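Local structure of glyceraldehyde-3-phosphate dehydrogenase (Sulfolobus solfataricus, 1B7G) at residues A[148-153]-A[237-242]; A[101-106]-A[313-318]; A[139-144]-A[194-199]; A[164-169]-A[183-188]. The protein oxidises and phosphorylates D-glyceraldehyde 3-phosphate in glycolysis, using NADP with marked preference over NAD as cofactor. The protein carries 1 engineered substitution. One frame throughout, in Å; residues are numbered along the deposited sequence.

Contact 1: residues A[148-153]-A[237-242]; sequences ICTVNK and LSVLEN
Thr150 and Val239 bring two helix ends together, with their CA atoms 6.9 Å apart. The axes of helix segments 148-152 and 237-241 run 9.5 Å from each other at closest approach, and their N-to-C directions lie 133° apart, so the helices are inclined but closer to antiparallel than to parallel. No hydrogen bond joins them; the contact is apolar, carried mostly by methyl groups.

The branch of Thr150 that does the touching is CG2. It stands anti to the backbone N (OG1 chi1 -55°), which aims the methyl at the facing helix and leaves OG1 beside its own backbone, bonded to the carbonyl O of Arg146 one turn earlier. The polar end of this buried threonine is thus satisfied within its own helix. CG2 lies 3.9 Å from Val239 CB and equally close to Val239 CG2, the two side chains sliding past each other in opposite directions. A second partner of the same methyl is Leu240 CD2, at 4.2 Å. Leu240 leaves its backbone alongside the interface and only its end comes nearer; CD2 also lies 4.3 Å from Val151 CG2. Beyond the pair, Thr150 rests on Thr243 and Ile246, Leu240 on Ile280 and Ile285, and Val151 on Val157.

At the C-terminal end of helix 233-241, Asn242 ND2 donates to Ser238 O over 3.0 Å, nearly straight at 165° and close to its own amide plane. This is plain apolar helix-helix packing in the catalytic domain, joining the last turns of helices 139-152 and 233-241 against its mixed sheet.

Contact 2: residues A[101-106]-A[313-318]; sequences QRNAIF and RASMKL
A strand of the Rossmann-type nucleotide-binding domain meets a helix from the C-terminal part of the chain where Asn103 faces Ser315: strand 103-106 belongs to the parallel sheet, and helix 304-315 packs on it. The CA atoms of these two residues are 7.4 Å apart.

Asn103 carries the polar part through ND2. Its bond to Ser315 OG is weak, 3.2 Å long and bent to 121°. The hydroxyl has a stronger partner in Lys131 O, outside the pair. Ser315 presents OG anti to its backbone N (chi1 -172°), which swings the oxygen toward the strand. A water adds a second link: ND2 donates to it over 2.9 Å, and it donates in turn to Ser315 O at 2.7 Å. The amide nitrogen is therefore linked weakly to the side chain and, through the water, to the main chain of one serine.

The helix ends here in a Schellman motif, with Lys317, at positive phi, as its C-prime residue; Leu318 N bonds to Arg313 O and Lys317 N to Ala314 O. Met316, just past the last helical residue, has a chain bent at both chi2 and chi3, and this curl returns SD to within 3.6 Å of Asn103 ND2. Deeper in, Ile105 CD1 approaches Ser315 CB at 4.3 Å, and the Ile105 side chain also touches Asn308, Ala311 and Ile312 of the same helix.

Contact 3: residues A[139-144]-A[194-199]; sequences CNTTAL and AKDVNS. With SO4 (sulfate ion), chain C; SO4 (sulfate ion), chain H.
Thr141 leads the contact between helices 139-152 and 193-198, whose local axes pass 9.4 Å apart at 57°. Its CB faces Asp196 CB at 4.1 Å, the two side chains crossing at about a right angle. From there OG1 lies 3.5 Å from that same CB but bonds to Ser138 OG, while the other branch, CG2, anti to the backbone N, packs on Asp196 CB and Val197 N, both at 3.6 Å, and also touches Val197 CG2. One turn on, Leu144 CD1 meets Val197 CG2 at 3.9 Å. Asp196 OD2 turns to His192 ND1.

At the start of the first helix, Asn140 grips a sulfate twice: backbone N donates to O3 over 2.8 Å, and ND2 to O2 over 2.9 Å at 168°. Its OD1 accepts from His221 NE2, which fixes the amide's rotation. With an alanine here the sulfate would probably lose one of its side-chain grips and His221 NE2 its acceptor. Ser138, Arg166 and His193 hold the same ion. With Cys139, the nucleophile by similarity, at the first turn, the sulfate sits at the helix N-terminus, among residues of the inorganic phosphate site, and probably marks where that phosphate binds.

Contact 4: residues A[164-169]-A[183-188]; sequences IVRRAA and VPDPAT. With SO4 (sulfate ion), chain D; SO4 (sulfate ion), chain C.
Arg166 NH1 and Asp185 OD2 form a salt bridge, 3.0 Å long, whose hydrogen bond is weak because it is bent to 127°. The guanidinium and carboxylate planes stand 61° apart, and the two side chains cross at about a right angle. OD2 also lies 3.3 Å from Arg166 CD.

The other nitrogens of Arg166 serve two sulfates. A bend at chi3 (50°) turns the guanidinium so that NE donates to O2 of the sulfate held by Asn140, with this oxygen 2.8 Å from NE, at the guanidinium edge. NH2 is shared: it reaches O1 of that ion and, over 3.0 Å, O2 of a second sulfate. Arg167 also donates to the second ion, NH1 to O2 and NH2 to O1 (3.1 Å), while its NE is paired with Asp170. Two arginines thus meet on one sulfate oxygen.

A leucine in place of Arg166 would probably strand Asp185 without its counter-charge and leave both sulfates short of donors. His219 of the catalytic site lies beside Arg166. Both arginines belong to the substrate phosphate site, and Arg166 also to the inorganic phosphate site, so a single guanidinium spans the two anion pockets, with Asp185 probably balancing part of its charge.

Overall arrangement
Contacts 1, 3 and 4 lie in the catalytic domain, contact 2 in the nucleotide-binding part. Contacts 1 and 3 share helix 139-152, at its C-terminal and N-terminal ends respectively; their segments alternate along the chain, their centres are about 17 Å apart, and Ile148 packs on Val197. Strand 157-167 follows that helix and carries contact 4, which falls between the two segments of each; its centre is about 15 Å from that of contact 3, Asn140 touches Ile164 and Arg166, and both contacts hold one sulfate. Contact 2 brackets all the others along the chain; its centre is about 32 Å from that of contact 4. One helix thus runs from the anion site to packing away from the annotated sites.

Contact 1: residues A[148-153]-A[237-242]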
loop_
_atom_site.group_PDB
_atom_site.type_symbol
_atom_site.label_atom_id
_atom_site.label_comp_id
_atom_site.label_asym_id
_atom_site.label_seq_id
_atom_site.Cartn_x
_atom_site.Cartn_y
_atom_site.Cartn_z
ATOM N N ILE A 148 14.850 -11.273 21.046
ATOM C CA ILE A 148 15.771 -11.901 22.004
ATOM C C ILE A 148 16.386 -10.892 22.984
ATOM O O ILE A 148 16.368 -11.103 24.210
ATOM C CB ILE A 148 16.910 -12.637 21.282
ATOM C CG1 ILE A 148 16.478 -13.783 20.367
ATOM C CG2 ILE A 148 17.897 -13.170 22.334
ATOM C CD1 ILE A 148 17.585 -14.237 19.422
ATOM N N CYS A 149 16.892 -9.756 22.511
ATOM C CA CYS A 149 17.458 -8.758 23.469
ATOM C C CYS A 149 16.411 -8.148 24.358
ATOM O O CYS A 149 16.615 -8.070 25.594
ATOM C CB CYS A 149 18.316 -7.737 22.753
ATOM S SG CYS A 149 19.705 -8.411 21.874
ATOM N N THR A 150 15.152 -8.020 23.921
ATOM C CA THR A 150 14.078 -7.600 24.794
ATOM C C THR A 150 13.674 -8.676 25.810
ATOM O O THR A 150 13.494 -8.327 27.002
ATOM C CB THR A 150 12.805 -7.186 24.017
ATOM O OG1 THR A 150 13.190 -6.166 23.082
ATOM C CG2 THR A 150 11.691 -6.729 24.927
ATOM N N VAL A 151 13.488 -9.929 25.419
ATOM C CA VAL A 151 13.053 -10.984 26.335
ATOM C C VAL A 151 14.087 -11.239 27.430
ATOM O O VAL A 151 13.744 -11.558 28.572
ATOM C CB VAL A 151 12.703 -12.298 25.621
ATOM C CG1 VAL A 151 12.553 -13.477 26.567
ATOM C CG2 VAL A 151 11.346 -12.131 24.851
ATOM N N ASN A 152 15.346 -11.112 27.082
ATOM C CA ASN A 152 16.543 -11.238 27.856
ATOM C C ASN A 152 16.529 -10.337 29.070
ATOM O O ASN A 152 17.040 -10.723 30.108
ATOM C CB ASN A 152 17.798 -11.015 26.988
ATOM C CG ASN A 152 19.079 -11.539 27.589
ATOM O OD1 ASN A 152 19.381 -12.744 27.683
ATOM N ND2 ASN A 152 19.932 -10.597 28.005
ATOM N N LYS A 153 15.797 -9.227 29.045
ATOM C CA LYS A 153 15.605 -8.397 30.217
ATOM C C LYS A 153 14.765 -9.081 31.289
ATOM O O LYS A 153 14.812 -8.710 32.478
ATOM C CB LYS A 153 14.925 -7.095 29.814
ATOM C CG LYS A 153 15.754 -6.209 28.903
ATOM C CD LYS A 153 15.042 -4.863 28.655
ATOM C CE LYS A 153 15.701 -4.131 27.495
ATOM N NZ LYS A 153 15.550 -2.656 27.549
ATOM N N LEU A 237 4.996 -10.446 28.696
ATOM C CA LEU A 237 3.989 -9.649 28.049
ATOM C C LEU A 237 4.246 -8.179 28.328
ATOM O O LEU A 237 4.188 -7.337 27.433
ATOM C CB LEU A 237 2.578 -10.049 28.535
ATOM C CG LEU A 237 1.429 -9.221 27.935
ATOM C CD1 LEU A 237 1.450 -9.319 26.416
ATOM C CD2 LEU A 237 0.074 -9.660 28.472
ATOM N N SER A 238 4.595 -7.892 29.601
ATOM C CA SER A 238 4.868 -6.478 29.920
ATOM C C SER A 238 6.076 -5.960 29.205
ATOM O O SER A 238 6.014 -4.812 28.696
ATOM C CB SER A 238 4.924 -6.290 31.443
ATOM O OG SER A 238 5.785 -5.221 31.760
ATOM N N VAL A 239 7.176 -6.702 28.983
ATOM C CA VAL A 239 8.260 -6.077 28.232
ATOM C C VAL A 239 7.859 -5.971 26.758
ATOM O O VAL A 239 8.180 -4.998 26.077
ATOM C CB VAL A 239 9.649 -6.702 28.275
ATOM C CG1 VAL A 239 10.351 -6.448 29.596
ATOM C CG2 VAL A 239 9.657 -8.193 27.961
ATOM N N LEU A 240 7.180 -7.007 26.264
ATOM C CA LEU A 240 6.824 -7.005 24.833
ATOM C C LEU A 240 5.867 -5.882 24.518
ATOM O O LEU A 240 5.883 -5.364 23.407
ATOM C CB LEU A 240 6.273 -8.393 24.411
ATOM C CG LEU A 240 7.282 -9.515 24.425
ATOM C CD1 LEU A 240 6.684 -10.864 23.965
ATOM C CD2 LEU A 240 8.514 -9.202 23.585
ATOM N N GLU A 241 5.046 -5.456 25.470
ATOM C CA GLU A 241 4.105 -4.382 25.325
ATOM C C GLU A 241 4.675 -2.986 25.516
ATOM O O GLU A 241 3.997 -2.010 25.208
ATOM C CB GLU A 241 2.947 -4.566 26.343
ATOM C CG GLU A 241 1.687 -3.821 25.945
ATOM C CD GLU A 241 0.502 -4.158 26.845
ATOM O OE1 GLU A 241 0.565 -5.215 27.511
ATOM O OE2 GLU A 241 -0.483 -3.371 26.856
ATOM N N ASN A 242 5.938 -2.846 25.901
ATOM C CA ASN A 242 6.547 -1.560 26.214
ATOM C C ASN A 242 7.909 -1.363 25.604
ATOM O O ASN A 242 8.853 -0.832 26.221
ATOM C CB ASN A 242 6.682 -1.494 27.763
ATOM C CG ASN A 242 5.318 -1.200 28.358
ATOM O OD1 ASN A 242 4.882 -0.056 28.203
ATOM N ND2 ASN A 242 4.649 -2.206 28.927
#

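Contact 2: residues A[101-106]-A[313-318]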
loop_
_atom_site.group_PDB
_atom_site.type_symbol
_atom_site.label_atom_id
_atom_site.label_comp_id
_atom_site.label_asym_id
_atom_site.label_seq_id
_atom_site.Cartn_x
_atom_site.Cartn_y
_atom_site.Cartn_z
ATOM N N GLN A 101 38.332 6.806 1.815
ATOM C CA GLN A 101 38.281 7.080 3.235
ATOM C C GLN A 101 36.933 7.506 3.768
ATOM O O GLN A 101 36.790 8.480 4.515
ATOM C CB GLN A 101 39.389 8.108 3.571
ATOM C CG GLN A 101 40.785 7.616 3.173
ATOM C CD GLN A 101 41.824 8.722 3.260
ATOM O OE1 GLN A 101 41.615 9.723 3.962
ATOM N NE2 GLN A 101 42.939 8.566 2.557
ATOM N N ARG A 102 35.860 6.720 3.487
ATOM C CA ARG A 102 34.533 7.078 4.001
ATOM C C ARG A 102 33.918 5.917 4.788
ATOM O O ARG A 102 33.995 4.793 4.311
ATOM C CB ARG A 102 33.616 7.446 2.833
ATOM C CG ARG A 102 34.049 8.714 2.094
ATOM C CD ARG A 102 33.779 9.962 2.915
ATOM N NE ARG A 102 34.119 11.186 2.209
ATOM C CZ ARG A 102 35.268 11.849 2.292
ATOM N NH1 ARG A 102 36.256 11.438 3.073
ATOM N NH2 ARG A 102 35.435 12.962 1.582
ATOM N N ASN A 103 33.357 6.199 5.962
ATOM C CA ASN A 103 32.676 5.210 6.782
ATOM C C ASN A 103 31.469 4.674 5.982
ATOM O O ASN A 103 30.987 5.386 5.097
ATOM C CB ASN A 103 32.174 5.815 8.085
ATOM C CG ASN A 103 33.229 6.063 9.139
ATOM O OD1 ASN A 103 34.424 5.939 8.885
ATOM N ND2 ASN A 103 32.821 6.393 10.360
ATOM N N ALA A 104 31.064 3.422 6.267
ATOM C CA ALA A 104 29.930 2.858 5.534
ATOM C C ALA A 104 29.087 1.855 6.340
ATOM O O ALA A 104 29.604 1.117 7.164
ATOM C CB ALA A 104 30.371 2.227 4.253
ATOM N N ILE A 105 27.787 1.867 6.049
ATOM C CA ILE A 105 26.825 0.962 6.687
ATOM C C ILE A 105 26.374 -0.066 5.637
ATOM O O ILE A 105 25.915 0.375 4.557
ATOM C CB ILE A 105 25.563 1.693 7.158
ATOM C CG1 ILE A 105 25.836 2.991 7.947
ATOM C CG2 ILE A 105 24.700 0.759 8.005
ATOM C CD1 ILE A 105 26.666 2.793 9.189
ATOM N N PHE A 106 26.500 -1.367 5.927
ATOM C CA PHE A 106 26.074 -2.332 4.883
ATOM C C PHE A 106 24.833 -3.105 5.304
ATOM O O PHE A 106 24.448 -3.083 6.472
ATOM C CB PHE A 106 27.171 -3.276 4.471
ATOM C CG PHE A 106 28.456 -2.754 3.926
ATOM C CD1 PHE A 106 29.481 -2.375 4.796
ATOM C CD2 PHE A 106 28.697 -2.664 2.578
ATOM C CE1 PHE A 106 30.683 -1.934 4.304
ATOM C CE2 PHE A 106 29.880 -2.185 2.074
ATOM C CZ PHE A 106 30.891 -1.843 2.957
ATOM N N ARG A 313 24.595 6.918 13.464
ATOM C CA ARG A 313 24.956 7.583 14.708
ATOM C C ARG A 313 26.024 6.845 15.474
ATOM O O ARG A 313 26.954 7.506 15.978
ATOM C CB ARG A 313 23.705 7.855 15.555
ATOM C CG ARG A 313 22.740 8.771 14.836
ATOM C CD ARG A 313 22.100 9.796 15.776
ATOM N NE ARG A 313 21.128 10.614 15.038
ATOM C CZ ARG A 313 19.874 10.256 14.785
ATOM N NH1 ARG A 313 19.369 9.080 15.211
ATOM N NH2 ARG A 313 19.137 11.116 14.088
ATOM N N ALA A 314 25.979 5.494 15.538
ATOM C CA ALA A 314 27.012 4.742 16.203
ATOM C C ALA A 314 28.382 4.907 15.544
ATOM O O ALA A 314 29.386 5.255 16.161
ATOM C CB ALA A 314 26.685 3.248 16.236
ATOM N N SER A 315 28.447 4.629 14.252
ATOM C CA SER A 315 29.659 4.732 13.482
ATOM C C SER A 315 30.329 6.113 13.660
ATOM O O SER A 315 31.541 6.181 13.825
ATOM C CB SER A 315 29.331 4.577 12.003
ATOM O OG SER A 315 30.432 4.488 11.158
ATOM N N MET A 316 29.521 7.171 13.584
ATOM C CA MET A 316 30.056 8.538 13.644
ATOM C C MET A 316 30.109 9.072 15.062
ATOM O O MET A 316 30.397 10.250 15.251
ATOM C CB MET A 316 29.191 9.478 12.816
ATOM C CG MET A 316 28.991 9.090 11.371
ATOM S SD MET A 316 30.522 9.134 10.423
ATOM C CE MET A 316 30.751 10.917 10.326
ATOM N N LYS A 317 29.798 8.256 16.050
ATOM C CA LYS A 317 29.862 8.620 17.461
ATOM C C LYS A 317 29.106 9.917 17.721
ATOM O O LYS A 317 29.589 10.820 18.418
ATOM C CB LYS A 317 31.345 8.748 17.845
ATOM C CG LYS A 317 32.173 7.512 17.515
ATOM C CD LYS A 317 33.672 7.747 17.691
ATOM C CE LYS A 317 34.262 8.575 16.555
ATOM N NZ LYS A 317 35.739 8.780 16.757
ATOM N N LEU A 318 27.876 10.017 17.215
ATOM C CA LEU A 318 27.119 11.261 17.344
ATOM C C LEU A 318 26.458 11.464 18.676
ATOM O O LEU A 318 26.295 12.620 19.092
ATOM C CB LEU A 318 26.065 11.373 16.234
ATOM C CG LEU A 318 26.575 11.354 14.807
ATOM C CD1 LEU A 318 25.425 11.489 13.814
ATOM C CD2 LEU A 318 27.605 12.466 14.546
HETATM O O HOH W 1 33.805 7.291 12.942
#

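Contact 3: residues A[139-144]-A[194-199]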
loop_
_atom_site.group_PDB
_atom_site.type_symbol
_atom_site.label_atom_id
_atom_site.label_comp_id
_atom_site.label_asym_id
_atom_site.label_seq_id
_atom_site.Cartn_x
_atom_site.Cartn_y
_atom_site.Cartn_z
ATOM N N CYS A 139 16.727 -8.438 7.492
ATOM C CA CYS A 139 15.413 -8.169 8.034
ATOM C C CYS A 139 14.957 -9.218 9.064
ATOM O O CYS A 139 14.423 -8.884 10.107
ATOM C CB CYS A 139 14.388 -8.195 6.843
ATOM S SG CYS A 139 14.872 -7.021 5.520
ATOM N N ASN A 140 15.111 -10.519 8.735
ATOM C CA ASN A 140 14.623 -11.516 9.711
ATOM C C ASN A 140 15.618 -11.673 10.844
ATOM O O ASN A 140 15.203 -11.952 11.965
ATOM C CB ASN A 140 14.341 -12.852 8.987
ATOM C CG ASN A 140 13.022 -12.749 8.222
ATOM O OD1 ASN A 140 12.026 -12.276 8.767
ATOM N ND2 ASN A 140 12.994 -13.179 6.981
ATOM N N THR A 141 16.916 -11.382 10.598
ATOM C CA THR A 141 17.868 -11.479 11.715
ATOM C C THR A 141 17.550 -10.369 12.716
ATOM O O THR A 141 17.599 -10.522 13.935
ATOM C CB THR A 141 19.313 -11.342 11.230
ATOM O OG1 THR A 141 19.566 -12.275 10.166
ATOM C CG2 THR A 141 20.290 -11.640 12.374
ATOM N N THR A 142 17.246 -9.177 12.152
ATOM C CA THR A 142 16.867 -8.046 13.010
ATOM C C THR A 142 15.691 -8.361 13.894
ATOM O O THR A 142 15.659 -8.000 15.077
ATOM C CB THR A 142 16.572 -6.792 12.177
ATOM O OG1 THR A 142 17.741 -6.379 11.449
ATOM C CG2 THR A 142 16.136 -5.621 13.056
ATOM N N ALA A 143 14.627 -8.987 13.321
ATOM C CA ALA A 143 13.432 -9.244 14.108
ATOM C C ALA A 143 13.753 -10.248 15.231
ATOM O O ALA A 143 13.291 -10.054 16.340
ATOM C CB ALA A 143 12.311 -9.768 13.197
ATOM N N LEU A 144 14.615 -11.211 14.943
ATOM C CA LEU A 144 14.999 -12.185 15.997
ATOM C C LEU A 144 15.804 -11.485 17.118
ATOM O O LEU A 144 15.567 -11.714 18.290
ATOM C CB LEU A 144 15.822 -13.279 15.351
ATOM C CG LEU A 144 15.137 -14.443 14.601
ATOM C CD1 LEU A 144 16.149 -15.068 13.661
ATOM C CD2 LEU A 144 14.617 -15.485 15.589
ATOM N N ALA A 194 20.827 -18.071 12.038
ATOM C CA ALA A 194 21.437 -18.382 13.323
ATOM C C ALA A 194 22.842 -17.802 13.451
ATOM O O ALA A 194 23.117 -17.071 14.389
ATOM C CB ALA A 194 21.389 -19.892 13.586
ATOM N N LYS A 195 23.672 -18.016 12.457
ATOM C CA LYS A 195 24.982 -17.416 12.376
ATOM C C LYS A 195 24.868 -15.883 12.442
ATOM O O LYS A 195 25.594 -15.268 13.205
ATOM C CB LYS A 195 25.663 -17.821 11.084
ATOM C CG LYS A 195 27.124 -17.456 11.018
ATOM C CD LYS A 195 27.761 -17.711 9.648
ATOM C CE LYS A 195 29.283 -17.732 9.865
ATOM N NZ LYS A 195 30.071 -17.641 8.616
ATOM N N ASP A 196 23.923 -15.305 11.700
ATOM C CA ASP A 196 23.768 -13.846 11.728
ATOM C C ASP A 196 23.381 -13.357 13.102
ATOM O O ASP A 196 23.997 -12.365 13.523
ATOM C CB ASP A 196 22.875 -13.335 10.613
ATOM C CG ASP A 196 23.480 -13.616 9.240
ATOM O OD1 ASP A 196 24.654 -14.048 9.234
ATOM O OD2 ASP A 196 22.818 -13.530 8.203
ATOM N N VAL A 197 22.512 -14.034 13.833
ATOM C CA VAL A 197 22.193 -13.640 15.209
ATOM C C VAL A 197 23.463 -13.688 16.084
ATOM O O VAL A 197 23.738 -12.817 16.956
ATOM C CB VAL A 197 21.098 -14.533 15.763
ATOM C CG1 VAL A 197 20.921 -14.498 17.287
ATOM C CG2 VAL A 197 19.702 -14.255 15.180
ATOM N N ASN A 198 24.243 -14.755 15.898
ATOM C CA ASN A 198 25.482 -14.971 16.623
ATOM C C ASN A 198 26.578 -13.962 16.279
ATOM O O ASN A 198 27.540 -13.791 17.036
ATOM C CB ASN A 198 26.019 -16.380 16.303
ATOM C CG ASN A 198 25.408 -17.465 17.176
ATOM O OD1 ASN A 198 25.317 -18.606 16.715
ATOM N ND2 ASN A 198 25.061 -17.146 18.392
ATOM N N SER A 199 26.474 -13.239 15.169
ATOM C CA SER A 199 27.419 -12.179 14.843
ATOM C C SER A 199 27.163 -10.964 15.754
ATOM O O SER A 199 27.961 -10.040 15.823
ATOM C CB SER A 199 27.185 -11.718 13.395
ATOM O OG SER A 199 26.010 -10.898 13.307
HETATM S S SO4 C . 16.410 -12.690 5.499
HETATM O O1 SO4 C . 16.546 -12.501 4.060
HETATM O O2 SO4 C . 15.464 -13.909 5.757
HETATM O O3 SO4 C . 15.829 -11.598 6.275
HETATM O O4 SO4 C . 17.764 -13.008 5.986
HETATM S S SO4 H . 29.309 -14.880 6.702
HETATM O O1 SO4 H . 30.736 -15.155 7.147
HETATM O O2 SO4 H . 29.288 -14.829 5.205
HETATM O O3 SO4 H . 28.805 -13.617 7.292
HETATM O O4 SO4 H . 28.481 -16.049 7.175
#

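Contact 4: residues A[164-169]-A[183-188]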
loop_
_atom_site.group_PDB
_atom_site.type_symbol
_atom_site.label_atom_id
_atom_site.label_comp_id
_atom_site.label_asym_id
_atom_site.label_seq_id
_atom_site.Cartn_x
_atom_site.Cartn_y
_atom_site.Cartn_z
ATOM N N ILE A 164 11.342 -19.790 10.202
ATOM C CA ILE A 164 11.069 -18.596 9.431
ATOM C C ILE A 164 10.383 -18.894 8.097
ATOM O O ILE A 164 10.933 -19.528 7.204
ATOM C CB ILE A 164 12.362 -17.800 9.173
ATOM C CG1 ILE A 164 13.011 -17.373 10.517
ATOM C CG2 ILE A 164 12.070 -16.498 8.408
ATOM C CD1 ILE A 164 14.464 -16.976 10.310
ATOM N N VAL A 165 9.176 -18.365 7.958
ATOM C CA VAL A 165 8.429 -18.466 6.707
ATOM C C VAL A 165 8.667 -17.176 5.890
ATOM O O VAL A 165 8.138 -16.157 6.287
ATOM C CB VAL A 165 6.934 -18.633 6.995
ATOM C CG1 VAL A 165 6.120 -18.605 5.678
ATOM C CG2 VAL A 165 6.706 -19.888 7.824
ATOM N N ARG A 166 9.471 -17.256 4.855
ATOM C CA ARG A 166 9.816 -16.026 4.107
ATOM C C ARG A 166 8.854 -15.728 2.970
ATOM O O ARG A 166 8.444 -16.632 2.213
ATOM C CB ARG A 166 11.246 -16.134 3.587
ATOM C CG ARG A 166 12.295 -16.623 4.524
ATOM C CD ARG A 166 13.750 -16.533 4.108
ATOM N NE ARG A 166 14.139 -15.213 3.604
ATOM C CZ ARG A 166 14.100 -14.823 2.348
ATOM N NH1 ARG A 166 13.744 -15.673 1.376
ATOM N NH2 ARG A 166 14.433 -13.560 2.035
ATOM N N ARG A 167 8.505 -14.446 2.807
ATOM C CA ARG A 167 7.743 -14.035 1.612
ATOM C C ARG A 167 8.666 -14.231 0.433
ATOM O O ARG A 167 9.899 -14.108 0.593
ATOM C CB ARG A 167 7.246 -12.585 1.800
ATOM C CG ARG A 167 8.426 -11.560 1.839
ATOM C CD ARG A 167 8.626 -11.038 0.435
ATOM N NE ARG A 167 9.668 -10.058 0.199
ATOM C CZ ARG A 167 10.953 -10.345 0.051
ATOM N NH1 ARG A 167 11.393 -11.612 0.162
ATOM N NH2 ARG A 167 11.840 -9.377 -0.183
ATOM N N ALA A 168 8.182 -14.662 -0.728
ATOM C CA ALA A 168 8.975 -14.950 -1.895
ATOM C C ALA A 168 9.706 -13.741 -2.499
ATOM O O ALA A 168 10.894 -13.807 -2.862
ATOM C CB ALA A 168 8.028 -15.508 -3.015
ATOM N N ALA A 169 8.972 -12.664 -2.704
ATOM C CA ALA A 169 9.512 -11.479 -3.373
ATOM C C ALA A 169 8.629 -10.279 -3.026
ATOM O O ALA A 169 7.510 -10.454 -2.563
ATOM C CB ALA A 169 9.448 -11.711 -4.897
ATOM N N VAL A 183 9.157 -23.609 -0.746
ATOM C CA VAL A 183 10.514 -23.877 -1.238
ATOM C C VAL A 183 11.502 -23.832 -0.054
ATOM O O VAL A 183 11.786 -22.726 0.411
ATOM C CB VAL A 183 10.912 -22.884 -2.339
ATOM C CG1 VAL A 183 12.250 -23.290 -2.965
ATOM C CG2 VAL A 183 9.921 -22.649 -3.517
ATOM N N PRO A 184 11.989 -24.965 0.414
ATOM C CA PRO A 184 12.985 -24.966 1.490
ATOM C C PRO A 184 14.013 -23.894 1.198
ATOM O O PRO A 184 14.560 -23.779 0.076
ATOM C CB PRO A 184 13.490 -26.400 1.491
ATOM C CG PRO A 184 12.282 -27.201 1.009
ATOM C CD PRO A 184 11.700 -26.331 -0.097
ATOM N N ASP A 185 14.348 -23.068 2.214
ATOM C CA ASP A 185 15.300 -21.971 1.902
ATOM C C ASP A 185 16.326 -21.719 2.970
ATOM O O ASP A 185 16.242 -20.737 3.728
ATOM C CB ASP A 185 14.420 -20.722 1.668
ATOM C CG ASP A 185 15.241 -19.523 1.186
ATOM O OD1 ASP A 185 16.234 -19.680 0.488
ATOM O OD2 ASP A 185 14.872 -18.402 1.577
ATOM N N PRO A 186 17.328 -22.556 3.063
ATOM C CA PRO A 186 17.508 -23.721 2.217
ATOM C C PRO A 186 16.983 -25.003 2.857
ATOM O O PRO A 186 16.308 -24.987 3.896
ATOM C CB PRO A 186 19.051 -23.822 2.198
ATOM C CG PRO A 186 19.407 -23.487 3.630
ATOM C CD PRO A 186 18.430 -22.435 4.062
ATOM N N ALA A 187 17.252 -26.137 2.201
ATOM C CA ALA A 187 16.828 -27.392 2.849
ATOM C C ALA A 187 17.763 -27.798 3.971
ATOM O O ALA A 187 17.347 -28.622 4.789
ATOM C CB ALA A 187 16.664 -28.480 1.818
ATOM N N THR A 188 18.962 -27.251 4.064
ATOM C CA THR A 188 19.905 -27.633 5.131
ATOM C C THR A 188 19.636 -26.867 6.398
ATOM O O THR A 188 18.983 -25.815 6.395
ATOM C CB THR A 188 21.352 -27.404 4.629
ATOM O OG1 THR A 188 21.406 -26.079 4.115
ATOM C CG2 THR A 188 21.707 -28.332 3.475
HETATM S S SO4 D . 14.909 -11.279 -0.831
HETATM O O1 SO4 D . 14.456 -10.127 -1.698
HETATM O O2 SO4 D . 13.763 -12.186 -0.574
HETATM O O3 SO4 D . 15.342 -10.638 0.456
HETATM O O4 SO4 D . 16.016 -11.999 -1.492
HETATM S S SO4 C . 16.410 -12.690 5.499
HETATM O O1 SO4 C . 16.546 -12.501 4.060
HETATM O O2 SO4 C . 15.464 -13.909 5.757
HETATM O O3 SO4 C . 15.829 -11.598 6.275
HETATM O O4 SO4 C . 17.764 -13.008 5.986
#